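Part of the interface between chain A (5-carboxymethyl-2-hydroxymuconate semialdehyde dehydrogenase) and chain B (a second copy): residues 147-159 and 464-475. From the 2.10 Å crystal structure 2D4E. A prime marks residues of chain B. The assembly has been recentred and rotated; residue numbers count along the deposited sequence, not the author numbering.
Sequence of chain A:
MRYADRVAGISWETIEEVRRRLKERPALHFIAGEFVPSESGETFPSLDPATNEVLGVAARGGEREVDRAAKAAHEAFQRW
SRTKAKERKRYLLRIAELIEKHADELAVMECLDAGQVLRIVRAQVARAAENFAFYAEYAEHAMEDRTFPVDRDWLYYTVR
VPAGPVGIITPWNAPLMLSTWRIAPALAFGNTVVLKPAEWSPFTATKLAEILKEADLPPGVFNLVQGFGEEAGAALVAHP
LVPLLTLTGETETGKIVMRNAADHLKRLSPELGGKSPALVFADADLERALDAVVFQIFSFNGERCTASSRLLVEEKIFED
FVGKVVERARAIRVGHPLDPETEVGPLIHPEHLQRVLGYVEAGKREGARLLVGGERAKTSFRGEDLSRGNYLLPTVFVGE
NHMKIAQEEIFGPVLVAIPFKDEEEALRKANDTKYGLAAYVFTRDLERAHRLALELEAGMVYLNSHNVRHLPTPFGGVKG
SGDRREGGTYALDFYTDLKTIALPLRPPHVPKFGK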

# COMPACT_ATOMS: atom_id res chain seq x y z
N THR A 147 9.82 0.52 2.62
CA THR A 147 11.21 0.92 2.44
C THR A 147 11.17 2.36 1.93
O THR A 147 10.29 2.72 1.14
N PHE A 148 12.10 3.17 2.40
CA PHE A 148 12.17 4.56 1.98
C PHE A 148 13.61 4.90 1.59
O PHE A 148 14.29 5.66 2.27
N PRO A 149 14.10 4.32 0.49
CA PRO A 149 15.48 4.62 0.08
C PRO A 149 15.63 6.02 -0.47
O PRO A 149 14.73 6.56 -1.11
N VAL A 150 16.77 6.64 -0.19
CA VAL A 150 17.04 7.98 -0.69
C VAL A 150 18.22 7.89 -1.65
O VAL A 150 19.38 7.80 -1.22
N ASP A 151 17.90 7.89 -2.94
CA ASP A 151 18.91 7.80 -3.99
C ASP A 151 19.86 6.64 -3.70
O ASP A 151 19.42 5.54 -3.39
N ARG A 152 21.16 6.89 -3.80
CA ARG A 152 22.15 5.85 -3.52
C ARG A 152 22.91 6.22 -2.25
O ARG A 152 24.00 5.71 -2.01
N ASP A 153 22.33 7.09 -1.44
CA ASP A 153 22.99 7.55 -0.22
C ASP A 153 22.49 6.97 1.10
O ASP A 153 23.27 6.76 2.02
N TRP A 154 21.18 6.73 1.19
CA TRP A 154 20.60 6.20 2.42
C TRP A 154 19.52 5.17 2.18
O TRP A 154 18.88 5.15 1.13
N LEU A 155 19.32 4.34 3.19
CA LEU A 155 18.27 3.35 3.15
C LEU A 155 17.52 3.46 4.46
O LEU A 155 18.11 3.31 5.53
N TYR A 156 16.23 3.76 4.38
CA TYR A 156 15.40 3.80 5.57
C TYR A 156 14.38 2.70 5.30
O TYR A 156 13.87 2.59 4.19
N TYR A 157 14.12 1.86 6.29
CA TYR A 157 13.11 0.83 6.12
C TYR A 157 12.37 0.75 7.44
O TYR A 157 12.91 1.10 8.48
N THR A 158 11.11 0.34 7.38
CA THR A 158 10.30 0.26 8.57
C THR A 158 9.77 -1.14 8.79
O THR A 158 9.54 -1.88 7.83
N VAL A 159 9.60 -1.51 10.05
CA VAL A 159 9.06 -2.81 10.41
C VAL A 159 8.17 -2.59 11.61
O VAL A 159 8.15 -1.50 12.19
N ASN B 464 25.21 3.69 12.14
CA ASN B 464 26.39 4.43 11.70
C ASN B 464 26.26 5.90 11.36
O ASN B 464 26.91 6.40 10.43
N SER B 465 25.44 6.62 12.11
CA SER B 465 25.28 8.04 11.88
C SER B 465 24.51 8.68 13.02
O SER B 465 23.97 8.00 13.90
N HIS B 466 24.47 10.01 12.99
CA HIS B 466 23.71 10.76 13.93
C HIS B 466 22.30 10.79 13.43
O HIS B 466 21.94 10.13 12.46
N ASN B 467 21.42 11.54 14.09
CA ASN B 467 20.03 11.62 13.69
C ASN B 467 19.87 12.39 12.38
O ASN B 467 19.93 13.62 12.35
N VAL B 468 19.69 11.65 11.28
CA VAL B 468 19.50 12.24 9.96
C VAL B 468 18.10 11.84 9.51
O VAL B 468 17.82 10.66 9.29
N ARG B 469 17.22 12.81 9.35
CA ARG B 469 15.84 12.51 8.99
C ARG B 469 15.39 12.58 7.54
O ARG B 469 15.88 13.35 6.73
N HIS B 470 14.45 11.69 7.25
CA HIS B 470 13.82 11.59 5.94
C HIS B 470 12.36 11.71 6.35
O HIS B 470 11.79 10.80 6.95
N LEU B 471 11.76 12.85 6.04
CA LEU B 471 10.39 13.16 6.44
C LEU B 471 9.27 12.15 6.24
O LEU B 471 8.37 12.06 7.08
N PRO B 472 9.29 11.37 5.14
CA PRO B 472 8.22 10.39 4.91
C PRO B 472 8.13 9.23 5.91
O PRO B 472 7.10 8.55 5.97
N THR B 473 9.19 9.00 6.68
CA THR B 473 9.20 7.88 7.63
C THR B 473 8.42 8.13 8.92
O THR B 473 8.29 9.26 9.37
N PRO B 474 7.90 7.05 9.53
CA PRO B 474 7.14 7.22 10.78
C PRO B 474 8.07 7.64 11.93
O PRO B 474 9.04 6.95 12.25
N PHE B 475 7.76 8.78 12.52
CA PHE B 475 8.55 9.33 13.62
C PHE B 475 7.74 9.33 14.92
O PHE B 475 6.60 9.81 14.95

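What fills the apolar centre of the contact? Chain A offers alternate residues of its strand, Trp154, Tyr156 and Thr158, with Phe148 beside them, and all four point toward chain B. Phe148 (chi1 m) lays one ring face over the backbone of Pro472′ and Thr473′, its CD2 4.0 Å from Pro472′ CB and its CD1 3.8 Å from Thr473′ CG2. Thr158 (p) sends its methyl CG2 to 3.5 Å from Pro474′ CD. Leu155 and Tyr157, which intervene, make no contact, and neither does Val159 after Thr158.

How does His470′ fit among its neighbours? With chi1 t it points toward chain A and meets Tyr156 and Val150 in different ways, with CD2 also 3.8 Å from Phe148 CB. Its CB sits over the face of the Tyr156 ring, 3.6 Å from CB to the ring centroid, while its own imidazole receives Val150 CG2 (Val150 is t) almost directly above its face, 3.4 Å from CG2 to the centroid. The tyrosine and histidine rings themselves lie obliquely, with planes at 36°.

What does Trp154 touch? Its chi1 is m, and Val468′ (t) packs against the indole: CG1 lies over the six-membered ring, and CG2 is 3.7 Å from Trp154 CH2. At the ring edge, Ser465′ OG comes within 3.3 Å of Trp154 CH2; that hydroxyl (chi1 p) donates to His466′ O within its own chain, at 2.8 Å from OG to O.

Where do polar groups join the two chains? Tyr156, also m, reaches past His470′ so that its OH donates to Val468′ O at 2.7 Å, the one direct hydrogen bond between the stretches. At the imidazole, water 1 lies 3.1 Å from Pro149 O, to which it can donate, and 2.7 Å from His470′ NE2. Pro149 thus takes part through its carbonyl, although its side chain points away.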

# COMPACT_ATOMS: atom_id res chain seq x y z
CB THR A 147 11.97 0.05 1.41
OG1 THR A 147 11.28 0.03 0.15
CG2 THR A 147 12.13 -1.37 1.94
CB PHE A 148 11.72 5.50 3.10
CG PHE A 148 10.28 5.37 3.47
CD1 PHE A 148 9.89 4.58 4.55
CD2 PHE A 148 9.30 6.04 2.74
CE1 PHE A 148 8.54 4.47 4.90
CE2 PHE A 148 7.96 5.93 3.08
CZ PHE A 148 7.58 5.15 4.16
CB PRO A 149 15.78 3.53 -0.95
CG PRO A 149 14.44 3.21 -1.53
CD PRO A 149 13.51 3.26 -0.35
CB VAL A 150 17.37 8.96 0.45
CG1 VAL A 150 17.67 10.35 -0.14
CG2 VAL A 150 16.19 9.05 1.42
CB ASP A 151 19.66 9.14 -4.08
CG ASP A 151 18.71 10.32 -4.30
OD1 ASP A 151 17.82 10.20 -5.17
OD2 ASP A 151 18.85 11.35 -3.61
CB ARG A 152 23.13 5.73 -4.69
CG ARG A 152 22.49 5.44 -6.04
CD ARG A 152 23.50 5.68 -7.16
NE ARG A 152 24.67 4.81 -7.04
CZ ARG A 152 25.88 5.11 -7.51
NH1 ARG A 152 26.09 6.26 -8.14
NH2 ARG A 152 26.88 4.25 -7.35
CB ASP A 153 22.93 9.07 -0.16
CG ASP A 153 23.58 9.72 -1.37
OD1 ASP A 153 24.72 9.35 -1.69
OD2 ASP A 153 22.94 10.60 -2.00
CB TRP A 154 19.97 7.31 3.27
CG TRP A 154 20.90 8.29 3.85
CD1 TRP A 154 21.50 9.34 3.21
CD2 TRP A 154 21.39 8.31 5.20
NE1 TRP A 154 22.33 10.01 4.08
CE2 TRP A 154 22.28 9.40 5.30
CE3 TRP A 154 21.15 7.51 6.32
CZ2 TRP A 154 22.94 9.71 6.50
CZ3 TRP A 154 21.81 7.82 7.51
CH2 TRP A 154 22.70 8.91 7.58
CB LEU A 155 18.81 1.93 3.01
CG LEU A 155 17.71 0.88 3.20
CD1 LEU A 155 16.65 1.06 2.12
CD2 LEU A 155 18.29 -0.53 3.17
CB TYR A 156 14.64 5.13 5.71
CG TYR A 156 15.48 6.34 6.01
CD1 TYR A 156 16.22 6.97 5.00
CD2 TYR A 156 15.53 6.89 7.30
CE1 TYR A 156 16.97 8.11 5.26
CE2 TYR A 156 16.28 8.04 7.57
CZ TYR A 156 17.00 8.64 6.54
OH TYR A 156 17.75 9.77 6.77
CB TYR A 157 13.73 -0.52 5.71
CG TYR A 157 14.57 -1.24 6.74
CD1 TYR A 157 13.97 -2.10 7.67
CD2 TYR A 157 15.96 -1.12 6.76
CE1 TYR A 157 14.74 -2.82 8.58
CE2 TYR A 157 16.74 -1.83 7.67
CZ TYR A 157 16.13 -2.69 8.57
OH TYR A 157 16.89 -3.40 9.47
CB THR A 158 9.11 1.24 8.47
OG1 THR A 158 8.36 0.97 7.28
CG2 THR A 158 9.61 2.68 8.42
CB VAL A 159 10.18 -3.82 10.78
CG1 VAL A 159 11.17 -3.96 9.63
CG2 VAL A 159 10.88 -3.38 12.06
CB ASN B 464 27.06 3.68 10.55
CG ASN B 464 27.52 2.30 10.95
OD1 ASN B 464 28.10 2.12 12.02
ND2 ASN B 464 27.27 1.32 10.09
CB SER B 465 24.52 8.31 10.58
OG SER B 465 23.12 8.16 10.78
CB HIS B 466 24.30 12.19 14.02
CG HIS B 466 24.39 12.83 12.65
ND1 HIS B 466 25.17 12.38 11.64
CD2 HIS B 466 23.75 14.00 12.21
CE1 HIS B 466 24.99 13.24 10.61
NE2 HIS B 466 24.14 14.22 10.93
CB ASN B 467 19.23 12.30 14.82
CG ASN B 467 17.76 12.49 14.47
OD1 ASN B 467 17.29 12.05 13.42
ND2 ASN B 467 17.03 13.14 15.37
CB VAL B 468 20.51 11.68 8.94
CG1 VAL B 468 20.24 12.28 7.57
CG2 VAL B 468 21.94 12.00 9.39
CB ARG B 469 14.91 13.35 9.88
CG ARG B 469 14.69 12.68 11.24
CD ARG B 469 14.01 13.53 12.28
NE ARG B 469 12.61 13.88 12.02
CZ ARG B 469 11.73 13.16 11.33
NH1 ARG B 469 12.07 12.02 10.75
NH2 ARG B 469 10.49 13.62 11.20
CB HIS B 470 14.13 10.23 5.32
CG HIS B 470 13.59 10.07 3.94
ND1 HIS B 470 13.59 11.09 3.02
CD2 HIS B 470 13.05 9.00 3.31
CE1 HIS B 470 13.08 10.66 1.88
NE2 HIS B 470 12.75 9.39 2.03
CB LEU B 471 9.98 14.51 5.85
CG LEU B 471 10.90 15.69 6.17
CD1 LEU B 471 10.15 17.01 5.95
CD2 LEU B 471 11.36 15.61 7.62
CB PRO B 472 8.51 9.88 3.50
CG PRO B 472 9.21 11.02 2.86
CD PRO B 472 10.14 11.49 3.95
CB THR B 473 10.65 7.49 8.00
OG1 THR B 473 11.23 8.51 8.82
CG2 THR B 473 11.49 7.31 6.74
CB PRO B 474 6.50 5.85 10.99
CG PRO B 474 7.51 4.92 10.38
CD PRO B 474 7.90 5.64 9.11
CB PHE B 475 8.99 10.75 13.29
CG PHE B 475 9.87 11.37 14.34
CD1 PHE B 475 11.22 11.07 14.39
CD2 PHE B 475 9.33 12.23 15.29
CE1 PHE B 475 12.03 11.61 15.39
CE2 PHE B 475 10.13 12.77 16.30
CZ PHE B 475 11.49 12.46 16.35
O HOH W 1 12.08 7.54 0.12